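Local coordinates for thioredoxin domain-containing protein (Vibrio parahaemolyticus, PDB 2R5S) that is of unknown function in this tetratricopeptide-repeat domain, though the whole protein, which also carries a thioredoxin-like region, may act as a protein-disulfide reductase, at residues G20-A25 against L50-Q55; K54-A59 against E83-A88; R96-L101 against V121-E126; N133-N138 against G144-T149. All coordinates share one frame; numbering follows the deposited sequence.

Contact 1 (G20-A25 against L50-Q55)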
# COMPACT_ATOMS: atom_id res chain seq x y z
N GLY A 20 -6.12 -14.24 -7.90
CA GLY A 20 -5.51 -12.95 -7.68
C GLY A 20 -6.39 -11.88 -7.02
O GLY A 20 -6.17 -10.70 -7.23
N GLU A 21 -7.39 -12.26 -6.26
CA GLU A 21 -8.22 -11.27 -5.56
C GLU A 21 -7.72 -11.00 -4.15
O GLU A 21 -8.40 -11.30 -3.20
CB GLU A 21 -9.66 -11.73 -5.53
CG GLU A 21 -10.25 -11.86 -6.93
CD GLU A 21 -10.62 -10.53 -7.65
OE1 GLU A 21 -10.90 -9.51 -6.99
OE2 GLU A 21 -10.69 -10.55 -8.93
N HIS A 22 -6.52 -10.47 -4.01
CA HIS A 22 -5.92 -10.30 -2.69
C HIS A 22 -6.81 -9.49 -1.75
O HIS A 22 -6.96 -9.81 -0.59
CB HIS A 22 -4.50 -9.76 -2.82
CG HIS A 22 -3.69 -10.50 -3.87
ND1 HIS A 22 -3.12 -11.73 -3.64
CD2 HIS A 22 -3.42 -10.20 -5.16
CE1 HIS A 22 -2.53 -12.16 -4.74
NE2 HIS A 22 -2.68 -11.24 -5.67
N ALA A 23 -7.49 -8.49 -2.29
CA ALA A 23 -8.15 -7.55 -1.42
C ALA A 23 -9.42 -8.17 -0.89
O ALA A 23 -9.66 -8.07 0.30
CB ALA A 23 -8.38 -6.24 -2.11
N GLN A 24 -10.18 -8.89 -1.74
CA GLN A 24 -11.28 -9.75 -1.23
C GLN A 24 -10.83 -10.82 -0.24
O GLN A 24 -11.43 -10.98 0.86
CB GLN A 24 -12.10 -10.38 -2.38
CG GLN A 24 -12.98 -9.42 -3.08
CD GLN A 24 -13.72 -10.08 -4.24
OE1 GLN A 24 -14.59 -10.92 -4.03
NE2 GLN A 24 -13.38 -9.68 -5.47
N ALA A 25 -9.75 -11.53 -0.60
CA ALA A 25 -9.12 -12.50 0.28
C ALA A 25 -8.76 -11.93 1.67
O ALA A 25 -8.96 -12.61 2.68
CB ALA A 25 -7.89 -13.11 -0.40
N LEU A 50 -0.96 -8.76 1.56
CA LEU A 50 -0.54 -7.41 1.88
C LEU A 50 0.49 -6.95 0.81
O LEU A 50 0.44 -5.84 0.24
CB LEU A 50 0.06 -7.38 3.28
CG LEU A 50 -0.97 -7.67 4.34
CD1 LEU A 50 -0.29 -7.79 5.72
CD2 LEU A 50 -1.98 -6.52 4.36
N LEU A 51 1.41 -7.83 0.52
CA LEU A 51 2.45 -7.54 -0.38
C LEU A 51 1.93 -7.35 -1.79
O LEU A 51 2.45 -6.50 -2.53
CB LEU A 51 3.41 -8.71 -0.34
CG LEU A 51 4.88 -8.45 -0.50
CD1 LEU A 51 5.39 -8.32 0.91
CD2 LEU A 51 5.48 -9.67 -1.20
N GLU A 52 0.95 -8.14 -2.23
CA GLU A 52 0.44 -7.99 -3.58
C GLU A 52 -0.36 -6.70 -3.69
O GLU A 52 -0.63 -6.21 -4.78
CB GLU A 52 -0.49 -9.16 -3.94
CG GLU A 52 0.19 -10.50 -4.04
CD GLU A 52 1.35 -10.50 -5.04
OE1 GLU A 52 2.56 -10.46 -4.63
OE2 GLU A 52 1.04 -10.48 -6.22
N THR A 53 -0.78 -6.18 -2.53
CA THR A 53 -1.55 -4.94 -2.51
C THR A 53 -0.70 -3.75 -2.09
O THR A 53 -1.21 -2.63 -1.92
CB THR A 53 -2.74 -5.05 -1.61
OG1 THR A 53 -2.28 -5.39 -0.28
CG2 THR A 53 -3.74 -6.10 -2.19
N LYS A 54 0.59 -4.01 -1.94
CA LYS A 54 1.62 -2.99 -1.84
C LYS A 54 1.63 -2.32 -0.49
O LYS A 54 2.00 -1.15 -0.33
CB LYS A 54 1.55 -2.03 -3.05
CG LYS A 54 1.61 -2.82 -4.40
CD LYS A 54 2.22 -2.05 -5.55
CE LYS A 54 3.72 -1.78 -5.33
NZ LYS A 54 4.20 -0.52 -6.02
N GLN A 55 1.21 -3.10 0.51
CA GLN A 55 1.20 -2.65 1.89
C GLN A 55 2.38 -3.30 2.56
O GLN A 55 2.19 -4.24 3.30
CB GLN A 55 -0.08 -3.11 2.55
CG GLN A 55 -1.35 -2.83 1.71
CD GLN A 55 -2.62 -2.99 2.50
OE1 GLN A 55 -2.97 -2.14 3.32
NE2 GLN A 55 -3.33 -4.09 2.27
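One face of the His-22 imidazole is covered by the aliphatic part of Glu-52, while the opposite face looks back on its own chain, where the carbonyl carbon of Gly-20 sits toward the rim. Glu-52 CB lies 3.4 Å from the centroid of the His-22 ring and only 11° off the ring normal, which identifies a CH-pi contact over the centre of the face. The next methylene reaches farther along the same face: Glu-52 CG is 3.3 Å from His-22 CE1. The chain of Glu-52 bends at its second torsion, and the carboxylate plane ends up 64° from the ring plane. Its nearer oxygen, OE2, stays 3.8 Å from His-22 NE2, so the evidence here is for packing of methylenes on a ring.

A second, apolar touch lies beside the first, with Thr-53 CG2 3.8 Å from His-22 CB. The threonine methyl faces the histidine because its hydroxyl is turned the other way (chi1 58°), between backbone N and carbonyl carbon. There OG1 accepts a fairly straight bond from Gln-55 NE2 at 3.0 Å, and is also hydrogen-bonded to Cys-49 O.

The contact joins the start of helix 22-30 to the end of helix 40-52. Both neighbouring turns carry a Schellman motif: Gly-20 closes the preceding helix 9-18, and Lys-54, with positive phi, closes helix 40-52 through Gln-55 N to Leu-50 O. Both segments belong to the first tetratricopeptide-repeat region, an all-helical array, in which a helix start here packs against a Schellman-terminated helix end.

Contact 2 (K54-A59 against E83-A88). With EDO (1,2-ethanediol), chain E.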
# COMPACT_ATOMS: atom_id res chain seq x y z
N LYS A 54 0.59 -4.01 -1.94
CA LYS A 54 1.62 -2.99 -1.84
C LYS A 54 1.63 -2.32 -0.49
O LYS A 54 2.00 -1.15 -0.33
CB LYS A 54 1.55 -2.03 -3.05
CG LYS A 54 1.61 -2.82 -4.40
CD LYS A 54 2.22 -2.05 -5.55
CE LYS A 54 3.72 -1.78 -5.33
NZ LYS A 54 4.20 -0.52 -6.02
N GLN A 55 1.21 -3.10 0.51
CA GLN A 55 1.20 -2.65 1.89
C GLN A 55 2.38 -3.30 2.56
O GLN A 55 2.19 -4.24 3.30
CB GLN A 55 -0.08 -3.11 2.55
CG GLN A 55 -1.35 -2.83 1.71
CD GLN A 55 -2.62 -2.99 2.50
OE1 GLN A 55 -2.97 -2.14 3.32
NE2 GLN A 55 -3.33 -4.09 2.27
N PHE A 56 3.60 -2.83 2.27
CA PHE A 56 4.88 -3.53 2.58
C PHE A 56 5.23 -3.49 4.06
O PHE A 56 5.77 -4.43 4.62
CB PHE A 56 6.04 -2.91 1.79
CG PHE A 56 5.90 -3.04 0.29
CD1 PHE A 56 5.49 -4.22 -0.28
CD2 PHE A 56 6.23 -2.00 -0.55
CE1 PHE A 56 5.37 -4.36 -1.64
CE2 PHE A 56 6.10 -2.14 -1.92
CZ PHE A 56 5.67 -3.31 -2.44
N GLU A 57 4.86 -2.40 4.71
CA GLU A 57 5.03 -2.26 6.14
C GLU A 57 4.16 -3.18 6.98
O GLU A 57 4.63 -3.91 7.80
CB GLU A 57 4.73 -0.81 6.52
CG GLU A 57 5.04 -0.59 7.88
CD GLU A 57 6.35 0.13 8.02
OE1 GLU A 57 6.29 1.19 8.68
OE2 GLU A 57 7.40 -0.34 7.44
N LEU A 58 2.85 -3.13 6.78
CA LEU A 58 1.99 -4.21 7.28
C LEU A 58 2.55 -5.61 6.91
O LEU A 58 2.61 -6.45 7.77
CB LEU A 58 0.56 -4.00 6.78
CG LEU A 58 -0.27 -2.84 7.36
CD1 LEU A 58 -1.66 -2.92 6.77
CD2 LEU A 58 -0.36 -2.75 8.92
N ALA A 59 2.98 -5.86 5.66
CA ALA A 59 3.51 -7.21 5.32
C ALA A 59 4.74 -7.60 6.20
O ALA A 59 4.80 -8.68 6.77
CB ALA A 59 3.85 -7.35 3.81
N GLU A 83 12.29 -7.82 0.73
CA GLU A 83 13.63 -7.22 0.71
C GLU A 83 13.96 -6.60 -0.65
O GLU A 83 14.44 -5.50 -0.71
CB GLU A 83 14.67 -8.23 1.10
CG GLU A 83 16.10 -7.65 0.95
CD GLU A 83 16.40 -6.45 1.96
OE1 GLU A 83 17.18 -5.53 1.59
OE2 GLU A 83 15.86 -6.45 3.11
N LEU A 84 13.67 -7.28 -1.76
CA LEU A 84 13.77 -6.61 -3.05
C LEU A 84 12.87 -5.33 -3.16
O LEU A 84 13.33 -4.32 -3.63
CB LEU A 84 13.44 -7.61 -4.12
CG LEU A 84 14.39 -8.78 -4.26
CD1 LEU A 84 13.77 -9.70 -5.29
CD2 LEU A 84 15.77 -8.26 -4.71
N HIS A 85 11.61 -5.36 -2.68
CA HIS A 85 10.75 -4.19 -2.82
C HIS A 85 11.34 -3.01 -2.06
O HIS A 85 11.30 -1.86 -2.52
CB HIS A 85 9.29 -4.44 -2.34
CG HIS A 85 8.49 -5.24 -3.33
ND1 HIS A 85 8.37 -4.88 -4.65
CD2 HIS A 85 7.82 -6.42 -3.19
CE1 HIS A 85 7.66 -5.79 -5.30
NE2 HIS A 85 7.32 -6.74 -4.43
N GLN A 86 11.89 -3.31 -0.89
CA GLN A 86 12.30 -2.22 -0.02
C GLN A 86 13.64 -1.61 -0.44
O GLN A 86 13.90 -0.43 -0.16
CB GLN A 86 12.21 -2.58 1.46
CG GLN A 86 12.95 -3.82 1.93
CD GLN A 86 12.35 -4.42 3.25
OE1 GLN A 86 11.30 -3.98 3.71
NE2 GLN A 86 13.05 -5.44 3.83
N GLN A 87 14.45 -2.38 -1.17
CA GLN A 87 15.62 -1.80 -1.82
C GLN A 87 15.19 -0.89 -2.96
O GLN A 87 15.74 0.18 -3.15
CB GLN A 87 16.59 -2.86 -2.34
CG GLN A 87 16.93 -3.93 -1.36
CD GLN A 87 18.20 -4.74 -1.70
OE1 GLN A 87 18.63 -4.89 -2.87
NE2 GLN A 87 18.79 -5.30 -0.64
N ALA A 88 14.17 -1.31 -3.71
CA ALA A 88 13.71 -0.54 -4.87
C ALA A 88 13.10 0.81 -4.50
O ALA A 88 12.97 1.69 -5.36
CB ALA A 88 12.75 -1.37 -5.73
C1 EDO E . 8.92 -1.97 -5.62
O1 EDO E . 9.35 -1.14 -4.51
C2 EDO E . 9.53 -1.45 -6.92
O2 EDO E . 8.64 -1.56 -8.04
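Phe-56 and His-85 are the touching pair here, joining helix 56-63 to helix 73-88 within the helical array of the tetratricopeptide-repeat fold. Along the 54-59 segment, Lys-54 comes first: its CA lies 4.0 Å above one face of the Phe-56 ring, and its NZ makes weak hydrogen bonds to Asn-119 O and Gln-120 O. Gln-55 follows at the N-cap of helix 56-63.

Phe-56 carries the contact. Its CG stands anti to the carbonyl carbon (chi1 -63°), and the ring projects toward helix 73-88, where it meets His-85 in an offset stack: the centroids of the two rings are 4.6 Å apart and the planes are inclined by 15°. The offset places His-85 CB over the phenyl face opposite Lys-54, 3.9 Å from the Phe-56 centroid, adding a CH-pi contact to the ring overlap. Beyond Phe-56, Ala-59 turns to helix 40-52 and packs on Leu-50 and Leu-51.

A 1,2-ethanediol, probably from the crystallisation liquor, borders the histidine: its C1 lies at the imidazole edge, 3.1 Å from His-85 ND1. Within the stack, the closest pair is Phe-56 CZ and His-85 CG, at 3.5 Å.

Contact 3 (R96-L101 against V121-E126). With EDO (1,2-ethanediol), chain E.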
# COMPACT_ATOMS: atom_id res chain seq x y z
N ARG A 96 17.04 12.21 -6.18
CA ARG A 96 17.14 13.45 -6.95
C ARG A 96 15.84 14.27 -7.02
O ARG A 96 15.86 15.48 -6.77
CB ARG A 96 17.73 13.21 -8.33
CG ARG A 96 16.96 12.35 -9.28
CD ARG A 96 17.50 12.50 -10.74
NE ARG A 96 17.15 13.78 -11.35
CZ ARG A 96 15.96 14.07 -11.90
NH1 ARG A 96 15.74 15.28 -12.39
NH2 ARG A 96 14.98 13.18 -11.96
N LEU A 97 14.72 13.63 -7.33
CA LEU A 97 13.43 14.31 -7.38
C LEU A 97 13.09 14.94 -5.98
O LEU A 97 12.60 16.08 -5.90
CB LEU A 97 12.39 13.35 -7.88
CG LEU A 97 11.98 13.18 -9.38
CD1 LEU A 97 12.87 13.78 -10.42
CD2 LEU A 97 11.75 11.72 -9.70
N GLU A 98 13.45 14.22 -4.92
CA GLU A 98 13.31 14.71 -3.53
C GLU A 98 14.11 15.98 -3.23
O GLU A 98 13.54 16.92 -2.69
CB GLU A 98 13.70 13.63 -2.53
CG GLU A 98 12.53 12.83 -2.05
CD GLU A 98 12.93 11.51 -1.42
OE1 GLU A 98 12.04 10.82 -0.89
OE2 GLU A 98 14.12 11.14 -1.47
N GLN A 99 15.41 15.99 -3.57
CA GLN A 99 16.26 17.18 -3.38
C GLN A 99 15.77 18.33 -4.24
O GLN A 99 15.71 19.48 -3.82
CB GLN A 99 17.76 16.90 -3.71
CG GLN A 99 18.39 15.59 -3.18
CD GLN A 99 17.87 15.18 -1.80
OE1 GLN A 99 17.37 14.05 -1.60
NE2 GLN A 99 17.99 16.10 -0.84
N GLU A 100 15.42 17.98 -5.47
CA GLU A 100 14.81 18.89 -6.43
C GLU A 100 13.47 19.51 -5.99
O GLU A 100 13.19 20.66 -6.29
CB GLU A 100 14.65 18.15 -7.76
CG GLU A 100 13.85 18.92 -8.74
CD GLU A 100 14.02 18.45 -10.16
OE1 GLU A 100 13.92 17.24 -10.43
OE2 GLU A 100 14.22 19.32 -11.02
N LEU A 101 12.63 18.76 -5.30
CA LEU A 101 11.36 19.33 -4.87
C LEU A 101 11.50 20.21 -3.67
O LEU A 101 10.75 21.18 -3.50
CB LEU A 101 10.32 18.26 -4.59
CG LEU A 101 8.89 18.81 -4.40
CD1 LEU A 101 8.44 19.65 -5.58
CD2 LEU A 101 7.98 17.66 -4.21
N VAL A 121 6.77 2.55 -6.28
CA VAL A 121 7.56 1.67 -5.40
C VAL A 121 6.86 1.41 -4.02
O VAL A 121 7.50 0.92 -3.07
CB VAL A 121 8.98 2.22 -5.15
CG1 VAL A 121 9.81 2.25 -6.44
CG2 VAL A 121 8.92 3.57 -4.47
N GLY A 122 5.56 1.72 -3.92
CA GLY A 122 4.82 1.40 -2.71
C GLY A 122 5.11 2.39 -1.61
O GLY A 122 4.79 2.13 -0.46
N ARG A 123 5.69 3.54 -1.94
CA ARG A 123 5.84 4.63 -0.97
C ARG A 123 4.58 5.54 -0.98
O ARG A 123 4.67 6.76 -1.17
CB ARG A 123 7.16 5.41 -1.20
CG ARG A 123 8.35 4.68 -0.65
CD ARG A 123 9.63 5.34 -1.07
NE ARG A 123 9.91 6.54 -0.27
CZ ARG A 123 11.05 7.20 -0.31
NH1 ARG A 123 11.20 8.27 0.44
NH2 ARG A 123 12.04 6.79 -1.10
N ASP A 124 3.41 4.91 -0.78
CA ASP A 124 2.13 5.57 -1.03
C ASP A 124 1.72 6.48 0.06
O ASP A 124 1.04 7.42 -0.21
CB ASP A 124 1.01 4.58 -1.29
CG ASP A 124 1.31 3.70 -2.47
OD1 ASP A 124 1.60 4.24 -3.56
OD2 ASP A 124 1.28 2.46 -2.30
N GLU A 125 2.12 6.19 1.29
CA GLU A 125 1.84 7.11 2.40
C GLU A 125 2.46 8.46 2.10
O GLU A 125 1.76 9.46 2.07
CB GLU A 125 2.29 6.56 3.77
CG GLU A 125 1.69 7.31 4.98
CD GLU A 125 2.24 6.84 6.33
OE1 GLU A 125 3.48 6.93 6.58
OE2 GLU A 125 1.44 6.39 7.18
N GLU A 126 3.77 8.49 1.83
CA GLU A 126 4.48 9.69 1.37
C GLU A 126 3.94 10.35 0.08
O GLU A 126 3.88 11.56 0.04
CB GLU A 126 5.98 9.40 1.14
CG GLU A 126 6.82 9.12 2.41
CD GLU A 126 8.09 8.35 2.07
OE1 GLU A 126 7.99 7.19 1.60
OE2 GLU A 126 9.19 8.94 2.22
C1 EDO E . 8.92 -1.97 -5.62
O1 EDO E . 9.35 -1.14 -4.51
C2 EDO E . 9.53 -1.45 -6.92
O2 EDO E . 8.64 -1.56 -8.04
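Glu-98 and Arg-123 reach toward each other from opposite directions and form a salt bridge, with Glu-98 OE1 3.0 Å from Arg-123 NH1. The glutamate is extended beyond CG (chi2 162°), which carries its carboxylate over to the arginine although the backbones are well separated: the nearest CA atoms, those of Glu-98 and Glu-126, are 11.3 Å apart. The approach to the guanidinium is oblique, the two flat groups standing 64° apart. The position of OE1 is less certain than the rest, so this bridge is the less secure half of the network.

Arg-123 is held more firmly on its own side. A bend at its third torsion (chi3 78°) turns the guanidinium so that its NE and NH1 edge faces Glu-126, and the carboxylate is gripped side-on. Arg-123 NE donates to Glu-126 OE1 at 2.8 Å and Arg-123 NH1 to Glu-126 OE2, also at 2.8 Å; both bonds are nearly straight. Each acceptor lies close to the guanidinium plane and is met on its syn side, though tilted out of the carboxylate plane. This paired grip fixes the rotation of the guanidinium. NH2 is hydrogen-bonded to Ala-89 O, while Glu-98 OE2 has a further salt bridge to Lys-95.

Both segments belong to the second tetratricopeptide-repeat region. Arg-123 occupies the N-cap position of helix 124-135, following the Schellman turn at Gly-122 that ends helix 108-120. The network thus spans from that turn to helix 92-103, with Arg-123 and Glu-126 also resting on Tyr-118 of helix 108-120 and Arg-123 on Leu-94 of helix 92-103.

Contact 4 (N133-N138 against G144-T149)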
# COMPACT_ATOMS: atom_id res chain seq x y z
N ASN A 133 -0.65 17.83 1.26
CA ASN A 133 -0.08 19.09 1.74
C ASN A 133 -0.34 20.27 0.78
O ASN A 133 -0.39 21.41 1.19
CB ASN A 133 1.40 18.90 2.02
CG ASN A 133 1.68 18.46 3.46
OD1 ASN A 133 0.85 18.61 4.35
ND2 ASN A 133 2.85 17.89 3.67
N ILE A 134 -0.51 19.97 -0.51
CA ILE A 134 -0.84 20.98 -1.51
C ILE A 134 -2.37 21.22 -1.51
O ILE A 134 -2.85 22.35 -1.50
CB ILE A 134 -0.32 20.52 -2.87
CG1 ILE A 134 1.20 20.51 -2.87
CG2 ILE A 134 -0.85 21.37 -4.04
CD1 ILE A 134 1.76 19.86 -4.01
N LEU A 135 -3.14 20.13 -1.47
CA LEU A 135 -4.58 20.16 -1.67
C LEU A 135 -5.34 20.86 -0.59
O LEU A 135 -6.39 21.47 -0.85
CB LEU A 135 -5.16 18.75 -1.91
CG LEU A 135 -4.74 17.90 -3.13
CD1 LEU A 135 -5.23 16.47 -2.93
CD2 LEU A 135 -5.20 18.37 -4.47
N LYS A 136 -4.86 20.75 0.63
CA LYS A 136 -5.53 21.43 1.74
C LYS A 136 -5.21 22.93 1.82
O LYS A 136 -5.69 23.65 2.73
CB LYS A 136 -5.13 20.77 3.04
CG LYS A 136 -3.83 21.21 3.60
CD LYS A 136 -3.52 20.33 4.79
CE LYS A 136 -2.14 20.61 5.29
NZ LYS A 136 -2.04 20.04 6.65
N VAL A 137 -4.36 23.39 0.90
CA VAL A 137 -4.16 24.82 0.69
C VAL A 137 -4.93 25.22 -0.54
O VAL A 137 -5.51 26.28 -0.54
CB VAL A 137 -2.69 25.20 0.39
CG1 VAL A 137 -2.53 26.74 0.49
CG2 VAL A 137 -1.75 24.54 1.39
N ASN A 138 -4.92 24.37 -1.58
CA ASN A 138 -5.42 24.69 -2.92
C ASN A 138 -5.92 23.41 -3.61
O ASN A 138 -5.13 22.76 -4.36
CB ASN A 138 -4.23 25.29 -3.76
CG ASN A 138 -4.62 25.85 -5.20
OD1 ASN A 138 -3.74 26.36 -5.89
ND2 ASN A 138 -5.91 25.78 -5.61
N GLY A 144 -6.10 21.49 -11.23
CA GLY A 144 -6.61 20.22 -10.76
C GLY A 144 -5.85 18.95 -11.08
O GLY A 144 -6.38 17.87 -10.84
N GLU A 145 -4.60 19.07 -11.57
CA GLU A 145 -3.72 17.93 -11.80
C GLU A 145 -3.18 17.28 -10.50
O GLU A 145 -2.82 16.13 -10.51
CB GLU A 145 -2.60 18.32 -12.81
CG GLU A 145 -1.24 17.62 -12.70
CD GLU A 145 -0.18 18.04 -13.82
OE1 GLU A 145 1.04 17.69 -13.67
OE2 GLU A 145 -0.55 18.75 -14.80
N VAL A 146 -3.15 18.01 -9.39
CA VAL A 146 -2.76 17.46 -8.13
C VAL A 146 -3.85 16.63 -7.45
O VAL A 146 -3.56 15.56 -6.94
CB VAL A 146 -2.34 18.60 -7.11
CG1 VAL A 146 -2.32 18.08 -5.68
CG2 VAL A 146 -1.00 19.23 -7.51
N LYS A 147 -5.08 17.15 -7.37
CA LYS A 147 -6.18 16.34 -6.95
C LYS A 147 -6.34 15.06 -7.78
O LYS A 147 -6.65 14.04 -7.23
CB LYS A 147 -7.50 17.13 -6.97
CG LYS A 147 -8.57 16.50 -6.09
CD LYS A 147 -9.90 16.61 -6.81
CE LYS A 147 -10.60 17.87 -6.40
NZ LYS A 147 -11.37 17.52 -5.25
N LYS A 148 -6.12 15.11 -9.08
CA LYS A 148 -6.27 13.93 -9.91
C LYS A 148 -5.20 12.86 -9.65
O LYS A 148 -5.45 11.63 -9.65
CB LYS A 148 -6.18 14.34 -11.38
CG LYS A 148 -6.34 13.17 -12.33
CD LYS A 148 -6.16 13.61 -13.76
CE LYS A 148 -6.07 12.43 -14.62
NZ LYS A 148 -7.45 12.12 -15.16
N THR A 149 -3.97 13.31 -9.48
CA THR A 149 -2.96 12.30 -9.24
C THR A 149 -3.12 11.76 -7.83
O THR A 149 -2.97 10.60 -7.65
CB THR A 149 -1.49 12.67 -9.57
OG1 THR A 149 -0.72 12.39 -8.41
CG2 THR A 149 -1.28 14.11 -9.93
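Helix-to-helix packing within a tetratricopeptide-repeat region brings the end of helix 124-135 against the first turn of helix 145-157, on either side of a short loop. The contact is apolar and rests on Ile-134 and Leu-135 from one segment and Val-146 and Lys-147 from the other. The backbones come nearest at Leu-135 and Lys-147, whose CA atoms are 6.7 Å apart, a separation that indicates close helix packing.

Val-146 takes part with both methyls. Its chi1 of 164° sets CG1 opposite the backbone N; CG1 meets both Leu-135 and Ile-134, and CG2 meets Ile-134. Ile-134 approaches obliquely with its CG2 branch, which is 4.0 Å from Val-146 CG1 and 4.1 Å from Val-146 CG2, so one methyl touches both. Leu-135 and Val-146 run alongside each other in opposite directions, but their approach is modelled too short and is doubtful in detail, as is the placing of Leu-135 CD2. That atom is modelled 3.6 Å from Lys-147 CB; the contact with the lysine rests also on Leu-135 CD1, 4.1 Å from Lys-147 CA. Only the base of the lysine takes part, since its chain bends repeatedly beyond CG and carries the ammonium end away.

Behind the side chains, Ile-134 O accepts from both Val-137 N and Asn-138 N as helix 124-135 comes to its end. Helix 108-120 lies against the same group, with Phe-108 touching Ile-134 and Cys-112 touching Val-146. Ala-141 of the connecting loop packs on Ile-134 and Val-146, and Leu-131, one turn back in helix 124-135, also rests on Val-146.

From the N terminus, contact 1 closes a loop of 24 residues, bringing the start of helix 22-30 to the end of helix 40-52. Contact 2 begins where it ends, sharing Lys-54 and Gln-55, and joins helix 56-63 to helix 73-88. Contacts 3 and 4 follow in series, so none nests within or crosses another. Contact 3 closes 19 residues between helices 92-103 and 124-135; contact 4 closes just five after the latter. Contacts 2 and 3 touch where Phe-56 CE2 lies 3.6 Å from Val-121 O, beside an ethanediol that borders both. Contact 4 stays about 13 Å from contacts 1 and 2, nearest atoms.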